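Local coordinates for protein adenosyl-chloride synthase (Thermotoga maritima, PDB 2ZBU) that binds adenosine and probably acts on S-adenosyl-L-methionine, as do other members of the SAM hydrolase and SAM-dependent halogenase family, at residues A[78-83]-A[103-108]; A[169-174]-A[258-263]; A[205-210]-A[249-254]. All coordinates share one frame; numbering follows the deposited sequence.

Interaction 1 (A[78-83]-A[103-108]); sequences IVMKTK and YGVAEI
The ring of Tyr103 meets Thr82 at a slant, with Thr82 OG1 4.1 Å from Tyr103 CD2. The closer touch is aliphatic, Tyr103 CB lying 3.7 Å from Thr82 CB. With Tyr103 CG beside the backbone N (chi1 -62°), the ring leads away from segment 78-83; it packs edge-to-face with Tyr51, and its hydroxyl bonds to Ser54. The carboxylate of Glu107 is the second flat group, and it too turns off the contact: OE2 pairs with Arg109 and OE1 with Arg151, one oxygen each, which probably fixes its rotation. Thr82 OG1 is hydrogen-bonded to the carbonyl of Gln86, leaving the threonine's carbons to rest on Gly104 O.

The backbones form a classic beta bulge. Lys81 O accepts two bonds in its carbonyl plane, from Ala106 N at 2.8 Å and from Glu107 N at 3.1 Å, while Lys81 N returns a nearly straight bond (177°) to Glu107 O at 2.8 Å. Ala106 and Glu107 thus both face Lys81, the register slips by one, and Thr82 comes to pair with Val105. The bulge sits where strand 105-110, an edge strand within this chain, joins the mixed sheet of the N-terminal domain. Beyond it Lys83 N bonds to Gly104 O at 2.9 Å from 36° above the carbonyl plane. Gly104 has positive phi as the chain leaves helix 97-103, and a CB there would jam against Tyr103 O.

Met80, a selenomethionine, and Ile108 point to one face of the sheet. Met80 bends at its last torsion, leaving CE 4.3 Å from Ile108 CD1, and Ile108 CG2 lies 4.1 Å from Ile78 CB.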
ATOM      1  N   ILE A  78      25.056   6.574  -6.697  1.00 21.76           N
ATOM      2  CA  ILE A  78      25.779   7.201  -5.604  1.00 20.15           C
ATOM      3  C   ILE A  78      25.169   7.083  -4.218  1.00 19.38           C
ATOM      4  O   ILE A  78      23.999   6.740  -4.052  1.00 17.75           O
ATOM      5  CB  ILE A  78      25.938   8.719  -5.879  1.00 21.73           C
ATOM      6  CG1 ILE A  78      24.548   9.371  -5.913  1.00 21.86           C
ATOM      7  CG2 ILE A  78      26.654   8.951  -7.213  1.00 23.48           C
ATOM      8  CD1 ILE A  78      24.546  10.875  -6.093  1.00 19.26           C
ATOM      9  N   VAL A  79      26.001   7.391  -3.230  1.00 19.01           N
ATOM     10  CA  VAL A  79      25.603   7.435  -1.829  1.00 18.73           C
ATOM     11  C   VAL A  79      26.037   8.828  -1.339  1.00 20.30           C
ATOM     12  O   VAL A  79      27.229   9.162  -1.355  1.00 19.85           O
ATOM     13  CB  VAL A  79      26.315   6.359  -0.977  1.00 18.37           C
ATOM     14  CG1 VAL A  79      25.947   6.553   0.497  1.00 16.69           C
ATOM     15  CG2 VAL A  79      25.918   4.944  -1.452  1.00 14.94           C
HETATM   16  N   MSE A  80      25.069   9.646  -0.937  1.00 20.83           N
HETATM   17  CA  MSE A  80      25.348  10.996  -0.440  1.00 20.46           C
HETATM   18  C   MSE A  80      25.131  11.077   1.075  1.00 19.85           C
HETATM   19  O   MSE A  80      24.100  10.623   1.586  1.00 17.76           O
HETATM   20  CB  MSE A  80      24.432  12.033  -1.125  1.00 18.97           C
HETATM   21  CG  MSE A  80      24.543  13.449  -0.547  1.00 19.50           C
HETATM   22 SE   MSE A  80      23.271  14.697  -1.249  1.00 21.42          SE
HETATM   23  CE  MSE A  80      23.778  14.577  -3.102  1.00 14.82           C
ATOM     24  N   LYS A  81      26.110  11.631   1.785  1.00 17.22           N
ATOM     25  CA  LYS A  81      26.002  11.826   3.228  1.00 19.28           C
ATOM     26  C   LYS A  81      25.851  13.334   3.432  1.00 20.48           C
ATOM     27  O   LYS A  81      26.734  14.104   3.045  1.00 18.86           O
ATOM     28  CB  LYS A  81      27.257  11.354   3.967  1.00 20.65           C
ATOM     29  CG  LYS A  81      27.197  11.649   5.483  1.00 20.68           C
ATOM     30  CD  LYS A  81      28.518  11.340   6.198  1.00 21.96           C
ATOM     31  CE  LYS A  81      28.482  11.807   7.646  1.00 22.72           C
ATOM     32  NZ  LYS A  81      29.772  11.559   8.340  1.00 23.85           N
ATOM     33  N   THR A  82      24.737  13.758   4.020  1.00 19.45           N
ATOM     34  CA  THR A  82      24.511  15.184   4.255  1.00 19.47           C
ATOM     35  C   THR A  82      25.014  15.622   5.614  1.00 19.72           C
ATOM     36  O   THR A  82      25.299  14.791   6.482  1.00 20.33           O
ATOM     37  CB  THR A  82      23.022  15.554   4.106  1.00 17.51           C
ATOM     38  OG1 THR A  82      22.213  14.595   4.796  1.00 20.50           O
ATOM     39  CG2 THR A  82      22.646  15.567   2.649  1.00 17.82           C
ATOM     40  N   LYS A  83      25.122  16.938   5.798  1.00 21.09           N
ATOM     41  CA  LYS A  83      25.650  17.492   7.035  1.00 23.22           C
ATOM     42  C   LYS A  83      24.781  17.303   8.273  1.00 23.11           C
ATOM     43  O   LYS A  83      25.226  17.581   9.384  1.00 22.59           O
ATOM     44  CB  LYS A  83      26.016  18.963   6.820  1.00 24.91           C
ATOM     45  CG  LYS A  83      27.124  19.123   5.771  1.00 28.38           C
ATOM     46  CD  LYS A  83      27.599  20.558   5.633  1.00 33.30           C
ATOM     47  CE  LYS A  83      28.789  20.634   4.691  1.00 34.95           C
ATOM     48  NZ  LYS A  83      29.414  21.979   4.673  1.00 37.90           N
ATOM     49  N   TYR A 103      20.151  20.583   3.351  1.00 22.26           N
ATOM     50  CA  TYR A 103      21.015  20.062   4.409  1.00 21.78           C
ATOM     51  C   TYR A 103      22.513  20.301   4.196  1.00 20.94           C
ATOM     52  O   TYR A 103      23.280  20.319   5.160  1.00 20.09           O
ATOM     53  CB  TYR A 103      20.813  18.545   4.587  1.00 20.42           C
ATOM     54  CG  TYR A 103      19.427  18.097   5.017  1.00 20.90           C
ATOM     55  CD1 TYR A 103      18.709  18.790   5.995  1.00 22.24           C
ATOM     56  CD2 TYR A 103      18.861  16.942   4.484  1.00 17.34           C
ATOM     57  CE1 TYR A 103      17.454  18.334   6.429  1.00 23.45           C
ATOM     58  CE2 TYR A 103      17.612  16.481   4.909  1.00 21.68           C
ATOM     59  CZ  TYR A 103      16.916  17.180   5.880  1.00 22.02           C
ATOM     60  OH  TYR A 103      15.688  16.733   6.290  1.00 21.12           O
ATOM     61  N   GLY A 104      22.929  20.461   2.942  1.00 19.87           N
ATOM     62  CA  GLY A 104      24.348  20.636   2.663  1.00 20.76           C
ATOM     63  C   GLY A 104      24.970  19.248   2.579  1.00 21.35           C
ATOM     64  O   GLY A 104      24.561  18.355   3.326  1.00 20.26           O
ATOM     65  N   VAL A 105      25.940  19.033   1.691  1.00 20.17           N
ATOM     66  CA  VAL A 105      26.523  17.695   1.582  1.00 22.77           C
ATOM     67  C   VAL A 105      27.908  17.554   2.196  1.00 24.94           C
ATOM     68  O   VAL A 105      28.802  18.376   1.972  1.00 25.48           O
ATOM     69  CB  VAL A 105      26.499  17.165   0.081  1.00 25.15           C
ATOM     70  CG1 VAL A 105      26.181  18.276  -0.876  1.00 24.04           C
ATOM     71  CG2 VAL A 105      27.810  16.487  -0.287  1.00 22.13           C
ATOM     72  N   ALA A 106      28.079  16.515   3.008  1.00 25.22           N
ATOM     73  CA  ALA A 106      29.367  16.282   3.654  1.00 25.28           C
ATOM     74  C   ALA A 106      30.273  15.430   2.774  1.00 25.84           C
ATOM     75  O   ALA A 106      31.489  15.627   2.743  1.00 25.41           O
ATOM     76  CB  ALA A 106      29.171  15.616   5.009  1.00 22.50           C
ATOM     77  N   GLU A 107      29.681  14.493   2.045  1.00 25.59           N
ATOM     78  CA  GLU A 107      30.471  13.621   1.191  1.00 26.13           C
ATOM     79  C   GLU A 107      29.607  12.807   0.241  1.00 25.04           C
ATOM     80  O   GLU A 107      28.463  12.475   0.553  1.00 25.80           O
ATOM     81  CB  GLU A 107      31.305  12.672   2.061  1.00 27.73           C
ATOM     82  CG  GLU A 107      32.164  11.667   1.287  1.00 32.08           C
ATOM     83  CD  GLU A 107      33.213  11.000   2.163  1.00 33.94           C
ATOM     84  OE1 GLU A 107      34.130  11.707   2.636  1.00 38.28           O
ATOM     85  OE2 GLU A 107      33.127   9.776   2.385  1.00 32.35           O
ATOM     86  N   ILE A 108      30.172  12.489  -0.919  1.00 23.37           N
ATOM     87  CA  ILE A 108      29.484  11.679  -1.914  1.00 22.28           C
ATOM     88  C   ILE A 108      30.432  10.565  -2.359  1.00 23.67           C
ATOM     89  O   ILE A 108      31.613  10.809  -2.629  1.00 22.18           O
ATOM     90  CB  ILE A 108      29.102  12.488  -3.167  1.00 20.89           C
ATOM     91  CG1 ILE A 108      28.303  13.732  -2.778  1.00 21.13           C
ATOM     92  CG2 ILE A 108      28.309  11.603  -4.113  1.00 20.19           C
ATOM     93  CD1 ILE A 108      27.981  14.647  -3.946  1.00 22.11           C
TER

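Interaction 2 (A[169-174]-A[258-263]); sequences KVIGEV and EIEICR
Strands 169-174 and 258-262 run antiparallel, their axes 4.3 Å apart at closest approach and their directions 142° apart, with Val170 and Ile261, then Gly172 and Ile259, each joined by a reciprocal pair of backbone bonds.

On the face bearing Lys169, Ile171 and Glu260, the lysine reaches across the glutamate. Its CG takes the position between backbone N and carbonyl carbon (chi1 71°), and the extended chain sets NZ equally near both carboxylate oxygens, 3.0 Å from Glu260 OE1 and from Glu260 OE2, with the salt bridge and its weak hydrogen bond on OE1. Arg206 of strand 202-207 also bonds OE1, so two cations converge on one carboxylate. Ile171 CD1 lies 3.6 Å from Glu260 OE1, while Ile171 CG2 rests 3.5 Å from Glu258 OE2.

Strand 258-262 here runs between 169-177 and 202-207 in the mixed sheet of the C-terminal domain, and the carboxylate of Glu260 ties both neighbours to it. A glutamine here would probably leave Lys169 and Arg206 without the negative charge both share, two cations remaining close together.

The opposite face, with Val170, Ile259 and Ile261, is apolar and tight: Val170 CG2 presses on Ile261 CB at 3.4 Å, shorter than a usual carbon contact. Where strand 169-177 runs on, Val174 CG2 meets Ile259 CD1 at 3.3 Å, again unusually close. Val183 of strand 183-185 touches Val174 and Ile259 as well.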
ATOM      1  N   LYS A 169       4.024  40.510  -2.412  1.00 53.85           N
ATOM      2  CA  LYS A 169       3.593  39.179  -2.822  1.00 51.32           C
ATOM      3  C   LYS A 169       4.746  38.188  -2.942  1.00 49.49           C
ATOM      4  O   LYS A 169       5.920  38.563  -2.998  1.00 46.90           O
ATOM      5  CB  LYS A 169       2.852  39.239  -4.159  1.00 52.54           C
ATOM      6  CG  LYS A 169       3.746  39.529  -5.349  1.00 54.11           C
ATOM      7  CD  LYS A 169       2.992  39.400  -6.663  1.00 56.68           C
ATOM      8  CE  LYS A 169       3.903  39.685  -7.853  1.00 58.35           C
ATOM      9  NZ  LYS A 169       3.183  39.598  -9.156  1.00 58.17           N
ATOM     10  N   VAL A 170       4.391  36.910  -2.972  1.00 47.00           N
ATOM     11  CA  VAL A 170       5.370  35.853  -3.103  1.00 43.30           C
ATOM     12  C   VAL A 170       4.923  34.955  -4.239  1.00 42.02           C
ATOM     13  O   VAL A 170       3.775  34.516  -4.277  1.00 41.66           O
ATOM     14  CB  VAL A 170       5.474  35.017  -1.816  1.00 43.72           C
ATOM     15  CG1 VAL A 170       5.959  35.885  -0.676  1.00 44.63           C
ATOM     16  CG2 VAL A 170       4.122  34.416  -1.470  1.00 43.01           C
ATOM     17  N   ILE A 171       5.821  34.711  -5.184  1.00 39.60           N
ATOM     18  CA  ILE A 171       5.506  33.841  -6.302  1.00 37.42           C
ATOM     19  C   ILE A 171       6.222  32.518  -6.071  1.00 35.46           C
ATOM     20  O   ILE A 171       7.362  32.485  -5.605  1.00 34.43           O
ATOM     21  CB  ILE A 171       5.958  34.449  -7.651  1.00 38.72           C
ATOM     22  CG1 ILE A 171       5.189  35.747  -7.920  1.00 41.59           C
ATOM     23  CG2 ILE A 171       5.709  33.458  -8.781  1.00 38.71           C
ATOM     24  CD1 ILE A 171       5.515  36.406  -9.256  1.00 39.75           C
ATOM     25  N   GLY A 172       5.538  31.426  -6.378  1.00 33.32           N
ATOM     26  CA  GLY A 172       6.133  30.119  -6.190  1.00 31.66           C
ATOM     27  C   GLY A 172       5.484  29.102  -7.098  1.00 31.03           C
ATOM     28  O   GLY A 172       4.840  29.457  -8.087  1.00 30.47           O
ATOM     29  N   GLU A 173       5.640  27.832  -6.746  1.00 30.38           N
ATOM     30  CA  GLU A 173       5.083  26.747  -7.534  1.00 30.98           C
ATOM     31  C   GLU A 173       4.439  25.683  -6.658  1.00 28.50           C
ATOM     32  O   GLU A 173       4.813  25.503  -5.505  1.00 27.55           O
ATOM     33  CB  GLU A 173       6.188  26.095  -8.364  1.00 33.50           C
ATOM     34  CG  GLU A 173       6.836  27.014  -9.379  1.00 41.51           C
ATOM     35  CD  GLU A 173       8.022  26.364 -10.071  1.00 44.78           C
ATOM     36  OE1 GLU A 173       7.922  25.165 -10.417  1.00 46.26           O
ATOM     37  OE2 GLU A 173       9.047  27.056 -10.275  1.00 46.22           O
ATOM     38  N   VAL A 174       3.467  24.982  -7.222  1.00 27.85           N
ATOM     39  CA  VAL A 174       2.805  23.900  -6.517  1.00 28.56           C
ATOM     40  C   VAL A 174       3.782  22.721  -6.514  1.00 28.20           C
ATOM     41  O   VAL A 174       4.146  22.207  -7.571  1.00 30.02           O
ATOM     42  CB  VAL A 174       1.514  23.480  -7.237  1.00 28.79           C
ATOM     43  CG1 VAL A 174       0.897  22.270  -6.539  1.00 29.13           C
ATOM     44  CG2 VAL A 174       0.536  24.637  -7.263  1.00 28.85           C
ATOM     45  N   GLU A 258       2.527  27.604 -11.541  1.00 34.30           N
ATOM     46  CA  GLU A 258       3.004  28.756 -10.792  1.00 35.31           C
ATOM     47  C   GLU A 258       1.872  29.277  -9.912  1.00 34.44           C
ATOM     48  O   GLU A 258       0.713  29.315 -10.327  1.00 33.83           O
ATOM     49  CB  GLU A 258       3.473  29.856 -11.743  1.00 37.39           C
ATOM     50  CG  GLU A 258       4.137  31.023 -11.035  1.00 44.78           C
ATOM     51  CD  GLU A 258       4.835  31.970 -11.995  1.00 48.29           C
ATOM     52  OE1 GLU A 258       5.775  31.521 -12.690  1.00 49.20           O
ATOM     53  OE2 GLU A 258       4.444  33.157 -12.054  1.00 50.77           O
ATOM     54  N   ILE A 259       2.208  29.653  -8.686  1.00 34.70           N
ATOM     55  CA  ILE A 259       1.216  30.181  -7.759  1.00 36.31           C
ATOM     56  C   ILE A 259       1.715  31.484  -7.170  1.00 35.89           C
ATOM     57  O   ILE A 259       2.903  31.630  -6.880  1.00 35.38           O
ATOM     58  CB  ILE A 259       0.917  29.198  -6.604  1.00 37.93           C
ATOM     59  CG1 ILE A 259      -0.072  28.139  -7.079  1.00 39.84           C
ATOM     60  CG2 ILE A 259       0.344  29.949  -5.402  1.00 39.79           C
ATOM     61  CD1 ILE A 259      -0.711  27.357  -5.953  1.00 43.07           C
ATOM     62  N   GLU A 260       0.794  32.421  -6.987  1.00 36.71           N
ATOM     63  CA  GLU A 260       1.127  33.725  -6.440  1.00 37.22           C
ATOM     64  C   GLU A 260       0.245  34.074  -5.241  1.00 36.02           C
ATOM     65  O   GLU A 260      -0.983  34.011  -5.328  1.00 34.90           O
ATOM     66  CB  GLU A 260       0.967  34.786  -7.531  1.00 37.82           C
ATOM     67  CG  GLU A 260       1.449  36.172  -7.153  1.00 42.42           C
ATOM     68  CD  GLU A 260       1.357  37.147  -8.319  1.00 44.58           C
ATOM     69  OE1 GLU A 260       1.959  36.871  -9.379  1.00 47.29           O
ATOM     70  OE2 GLU A 260       0.683  38.187  -8.178  1.00 45.97           O
ATOM     71  N   ILE A 261       0.880  34.431  -4.127  1.00 36.01           N
ATOM     72  CA  ILE A 261       0.159  34.821  -2.916  1.00 37.27           C
ATOM     73  C   ILE A 261       0.357  36.329  -2.758  1.00 39.00           C
ATOM     74  O   ILE A 261       1.487  36.793  -2.580  1.00 39.75           O
ATOM     75  CB  ILE A 261       0.724  34.116  -1.658  1.00 37.39           C
ATOM     76  CG1 ILE A 261       0.905  32.615  -1.916  1.00 37.26           C
ATOM     77  CG2 ILE A 261      -0.225  34.318  -0.489  1.00 37.10           C
ATOM     78  CD1 ILE A 261      -0.385  31.875  -2.213  1.00 37.84           C
ATOM     79  N   CYS A 262      -0.733  37.089  -2.830  1.00 39.41           N
ATOM     80  CA  CYS A 262      -0.662  38.545  -2.717  1.00 41.99           C
ATOM     81  C   CYS A 262      -1.375  39.063  -1.468  1.00 42.50           C
ATOM     82  O   CYS A 262      -2.474  38.617  -1.142  1.00 40.65           O
ATOM     83  CB  CYS A 262      -1.284  39.193  -3.959  1.00 43.46           C
ATOM     84  SG  CYS A 262      -0.734  38.488  -5.540  1.00 49.12           S
ATOM     85  N   ARG A 263      -0.748  40.012  -0.781  1.00 44.12           N
ATOM     86  CA  ARG A 263      -1.325  40.580   0.432  1.00 46.85           C
ATOM     87  C   ARG A 263      -2.739  41.099   0.204  1.00 47.48           C
ATOM     88  O   ARG A 263      -3.023  41.589  -0.910  1.00 47.40           O
ATOM     89  CB  ARG A 263      -0.440  41.715   0.946  1.00 49.04           C
ATOM     90  CG  ARG A 263       0.078  41.509   2.362  1.00 51.94           C
ATOM     91  CD  ARG A 263      -0.875  42.044   3.417  1.00 52.29           C
ATOM     92  NE  ARG A 263      -2.203  41.441   3.364  1.00 54.78           N
ATOM     93  CZ  ARG A 263      -3.105  41.537   4.336  1.00 53.25           C
ATOM     94  NH1 ARG A 263      -2.825  42.206   5.446  1.00 52.22           N
ATOM     95  NH2 ARG A 263      -4.296  40.977   4.191  1.00 52.84           N
ATOM     96  OXT ARG A 263      -3.545  41.018   1.156  1.00 48.82           O
TER

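Interaction 3 (A[205-210]-A[249-254]); sequences VRVGRK and QVLSVK
Lys210 NZ donates to Leu251 O at 3.3 Å from 53° above the carbonyl plane, a long bond that follows no lone pair. NZ also lies 2.9 Å from Ser252 CB, too short for a nitrogen-carbon contact, so its exact placing, and with it this bond, is doubtful. A water completes the polar link: it accepts from Lys210 NZ at 2.6 Å and donates to Val250 O at 2.7 Å. Val207 CG2 also lies 3.8 Å from Leu251 O and 4.5 Å from Leu251 CB. Val205 CG1 adds a loose touch to Leu251 CD2 at 4.4 Å.

The lysine is placed by a beta hairpin: strands 202-207 and 210-216 are joined by a two-residue type II' turn, closed by backbone bonds in both directions between Val207 and Lys210. Gly208 supplies its positive phi. Lys210 CG stands beside its backbone N (chi1 -55°), and the extended chain carries NZ to the helix end.

Helix 247-251 stops in a Schellman motif, with Ser252 as C-prime residue at positive phi, Val253 N bonded to Ser248 O and Ser252 N to Gln249 O. Farther out, Phe212 touches both Val207 and Leu251. Val250 contacts the adenosine-binding Val242, and the side chain of Leu251 is about 11 Å from the bound adenosine, so the contact backs the site and does not line it.

Carbonyls at a helix C-terminus carry partial negative charge, so an ammonium nearby is probably favoured, the water link being likely firmer than the oblique direct bond.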
ATOM      1  N   VAL A 205      -4.996  34.720  -3.581  1.00 30.46           N
ATOM      2  CA  VAL A 205      -4.286  33.627  -4.215  1.00 30.01           C
ATOM      3  C   VAL A 205      -4.537  33.752  -5.709  1.00 31.62           C
ATOM      4  O   VAL A 205      -5.683  33.754  -6.159  1.00 31.62           O
ATOM      5  CB  VAL A 205      -4.811  32.263  -3.728  1.00 27.47           C
ATOM      6  CG1 VAL A 205      -4.161  31.144  -4.511  1.00 27.18           C
ATOM      7  CG2 VAL A 205      -4.546  32.109  -2.242  1.00 28.00           C
ATOM      8  N   ARG A 206      -3.462  33.862  -6.476  1.00 33.48           N
ATOM      9  CA  ARG A 206      -3.581  33.984  -7.916  1.00 36.71           C
ATOM     10  C   ARG A 206      -3.025  32.762  -8.635  1.00 36.89           C
ATOM     11  O   ARG A 206      -1.862  32.399  -8.472  1.00 36.55           O
ATOM     12  CB  ARG A 206      -2.853  35.242  -8.391  1.00 40.23           C
ATOM     13  CG  ARG A 206      -2.469  35.222  -9.864  1.00 47.33           C
ATOM     14  CD  ARG A 206      -1.589  36.414 -10.207  1.00 53.29           C
ATOM     15  NE  ARG A 206      -0.711  36.130 -11.337  1.00 58.76           N
ATOM     16  CZ  ARG A 206       0.209  36.973 -11.797  1.00 62.34           C
ATOM     17  NH1 ARG A 206       0.370  38.159 -11.220  1.00 64.12           N
ATOM     18  NH2 ARG A 206       0.972  36.629 -12.827  1.00 63.87           N
ATOM     19  N   VAL A 207      -3.877  32.123  -9.421  1.00 39.32           N
ATOM     20  CA  VAL A 207      -3.480  30.958 -10.195  1.00 42.02           C
ATOM     21  C   VAL A 207      -4.006  31.198 -11.597  1.00 43.40           C
ATOM     22  O   VAL A 207      -5.201  31.421 -11.788  1.00 45.34           O
ATOM     23  CB  VAL A 207      -4.076  29.650  -9.618  1.00 42.54           C
ATOM     24  CG1 VAL A 207      -3.509  29.400  -8.233  1.00 42.25           C
ATOM     25  CG2 VAL A 207      -5.593  29.735  -9.559  1.00 43.04           C
ATOM     26  N   GLY A 208      -3.110  31.174 -12.575  1.00 45.79           N
ATOM     27  CA  GLY A 208      -3.522  31.421 -13.943  1.00 46.90           C
ATOM     28  C   GLY A 208      -4.118  32.813 -14.044  1.00 47.19           C
ATOM     29  O   GLY A 208      -3.490  33.794 -13.651  1.00 47.64           O
ATOM     30  N   ARG A 209      -5.335  32.898 -14.570  1.00 47.69           N
ATOM     31  CA  ARG A 209      -6.033  34.171 -14.717  1.00 47.93           C
ATOM     32  C   ARG A 209      -7.009  34.336 -13.553  1.00 46.24           C
ATOM     33  O   ARG A 209      -7.732  35.333 -13.460  1.00 45.39           O
ATOM     34  CB  ARG A 209      -6.812  34.195 -16.035  1.00 50.88           C
ATOM     35  CG  ARG A 209      -5.947  34.204 -17.285  1.00 55.03           C
ATOM     36  CD  ARG A 209      -6.799  34.065 -18.546  1.00 58.12           C
ATOM     37  NE  ARG A 209      -7.257  32.692 -18.761  1.00 60.31           N
ATOM     38  CZ  ARG A 209      -8.045  32.311 -19.763  1.00 60.42           C
ATOM     39  NH1 ARG A 209      -8.473  33.199 -20.648  1.00 59.52           N
ATOM     40  NH2 ARG A 209      -8.398  31.037 -19.886  1.00 60.84           N
ATOM     41  N   LYS A 210      -7.016  33.346 -12.667  1.00 43.10           N
ATOM     42  CA  LYS A 210      -7.913  33.339 -11.522  1.00 41.16           C
ATOM     43  C   LYS A 210      -7.338  33.991 -10.275  1.00 39.30           C
ATOM     44  O   LYS A 210      -6.128  33.981 -10.046  1.00 38.68           O
ATOM     45  CB  LYS A 210      -8.294  31.902 -11.166  1.00 41.90           C
ATOM     46  CG  LYS A 210      -8.893  31.092 -12.290  1.00 43.49           C
ATOM     47  CD  LYS A 210      -8.892  29.620 -11.915  1.00 43.80           C
ATOM     48  CE  LYS A 210      -9.479  28.759 -13.008  1.00 44.58           C
ATOM     49  NZ  LYS A 210      -9.441  27.325 -12.623  1.00 46.30           N
ATOM     50  N   GLN A 249      -8.927  21.027  -6.962  1.00 26.77           N
ATOM     51  CA  GLN A 249     -10.094  21.120  -7.840  1.00 30.62           C
ATOM     52  C   GLN A 249     -10.651  22.542  -7.890  1.00 31.68           C
ATOM     53  O   GLN A 249     -10.928  23.070  -8.965  1.00 31.17           O
ATOM     54  CB  GLN A 249     -11.209  20.181  -7.366  1.00 33.19           C
ATOM     55  CG  GLN A 249     -10.917  18.706  -7.552  1.00 42.76           C
ATOM     56  CD  GLN A 249     -11.987  17.819  -6.933  1.00 46.72           C
ATOM     57  OE1 GLN A 249     -13.176  17.960  -7.225  1.00 49.81           O
ATOM     58  NE2 GLN A 249     -11.567  16.897  -6.076  1.00 49.69           N
ATOM     59  N   VAL A 250     -10.821  23.155  -6.722  1.00 30.96           N
ATOM     60  CA  VAL A 250     -11.354  24.510  -6.646  1.00 31.31           C
ATOM     61  C   VAL A 250     -10.445  25.497  -7.371  1.00 30.35           C
ATOM     62  O   VAL A 250     -10.912  26.363  -8.108  1.00 31.01           O
ATOM     63  CB  VAL A 250     -11.542  24.952  -5.175  1.00 30.91           C
ATOM     64  CG1 VAL A 250     -12.116  26.364  -5.114  1.00 32.18           C
ATOM     65  CG2 VAL A 250     -12.479  23.985  -4.473  1.00 33.04           C
ATOM     66  N   LEU A 251      -9.140  25.358  -7.170  1.00 28.83           N
ATOM     67  CA  LEU A 251      -8.188  26.237  -7.825  1.00 28.25           C
ATOM     68  C   LEU A 251      -7.937  25.763  -9.252  1.00 29.82           C
ATOM     69  O   LEU A 251      -7.509  26.544 -10.105  1.00 29.02           O
ATOM     70  CB  LEU A 251      -6.859  26.247  -7.063  1.00 27.14           C
ATOM     71  CG  LEU A 251      -6.870  26.803  -5.636  1.00 27.76           C
ATOM     72  CD1 LEU A 251      -5.490  26.652  -5.011  1.00 25.14           C
ATOM     73  CD2 LEU A 251      -7.285  28.269  -5.668  1.00 25.63           C
ATOM     74  N   SER A 252      -8.216  24.483  -9.497  1.00 29.84           N
ATOM     75  CA  SER A 252      -7.984  23.867 -10.797  1.00 31.33           C
ATOM     76  C   SER A 252      -6.498  24.016 -11.111  1.00 31.84           C
ATOM     77  O   SER A 252      -6.106  24.598 -12.126  1.00 33.00           O
ATOM     78  CB  SER A 252      -8.820  24.547 -11.876  1.00 32.68           C
ATOM     79  OG  SER A 252      -8.648  23.885 -13.113  1.00 37.73           O
ATOM     80  N   VAL A 253      -5.670  23.472 -10.229  1.00 31.08           N
ATOM     81  CA  VAL A 253      -4.233  23.575 -10.383  1.00 29.84           C
ATOM     82  C   VAL A 253      -3.558  22.211 -10.240  1.00 30.43           C
ATOM     83  O   VAL A 253      -4.122  21.288  -9.653  1.00 29.05           O
ATOM     84  CB  VAL A 253      -3.673  24.563  -9.326  1.00 29.95           C
ATOM     85  CG1 VAL A 253      -3.726  23.935  -7.933  1.00 28.70           C
ATOM     86  CG2 VAL A 253      -2.287  24.987  -9.690  1.00 30.83           C
ATOM     87  N   LYS A 254      -2.355  22.084 -10.792  1.00 30.32           N
ATOM     88  CA  LYS A 254      -1.607  20.834 -10.710  1.00 29.67           C
ATOM     89  C   LYS A 254      -0.174  21.127 -10.293  1.00 28.92           C
ATOM     90  O   LYS A 254       0.268  22.277 -10.291  1.00 27.90           O
ATOM     91  CB  LYS A 254      -1.621  20.105 -12.057  1.00 32.49           C
ATOM     92  CG  LYS A 254      -0.956  20.873 -13.185  1.00 34.19           C
ATOM     93  CD  LYS A 254      -1.066  20.131 -14.508  1.00 38.83           C
ATOM     94  CE  LYS A 254      -0.322  20.864 -15.621  1.00 40.23           C
ATOM     95  NZ  LYS A 254      -0.844  22.248 -15.854  1.00 41.96           N
TER
HETATM   96  O   HOH W   1     -11.186  26.903 -10.779  1.00 32.02           O

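Interaction 1 comes first along the chain, and interaction 3 lies within the span of interaction 2, both its segments falling in sequence between those of interaction 2. Interaction 1 belongs to the mixed sheet of the N-terminal domain, and its centre is 31 Å from that of interaction 2 and 37 Å from that of interaction 3, with no touch. Interactions 2 and 3 belong to the C-terminal domain, with centres 11 Å apart. They share one sheet, where strands 202-207 and 258-262 are neighbours. The Arg206 to Glu260 salt bridge links these two strands, and the packing of Val174 on Val253 joins the chain leaving helix 247-251 to the sheet.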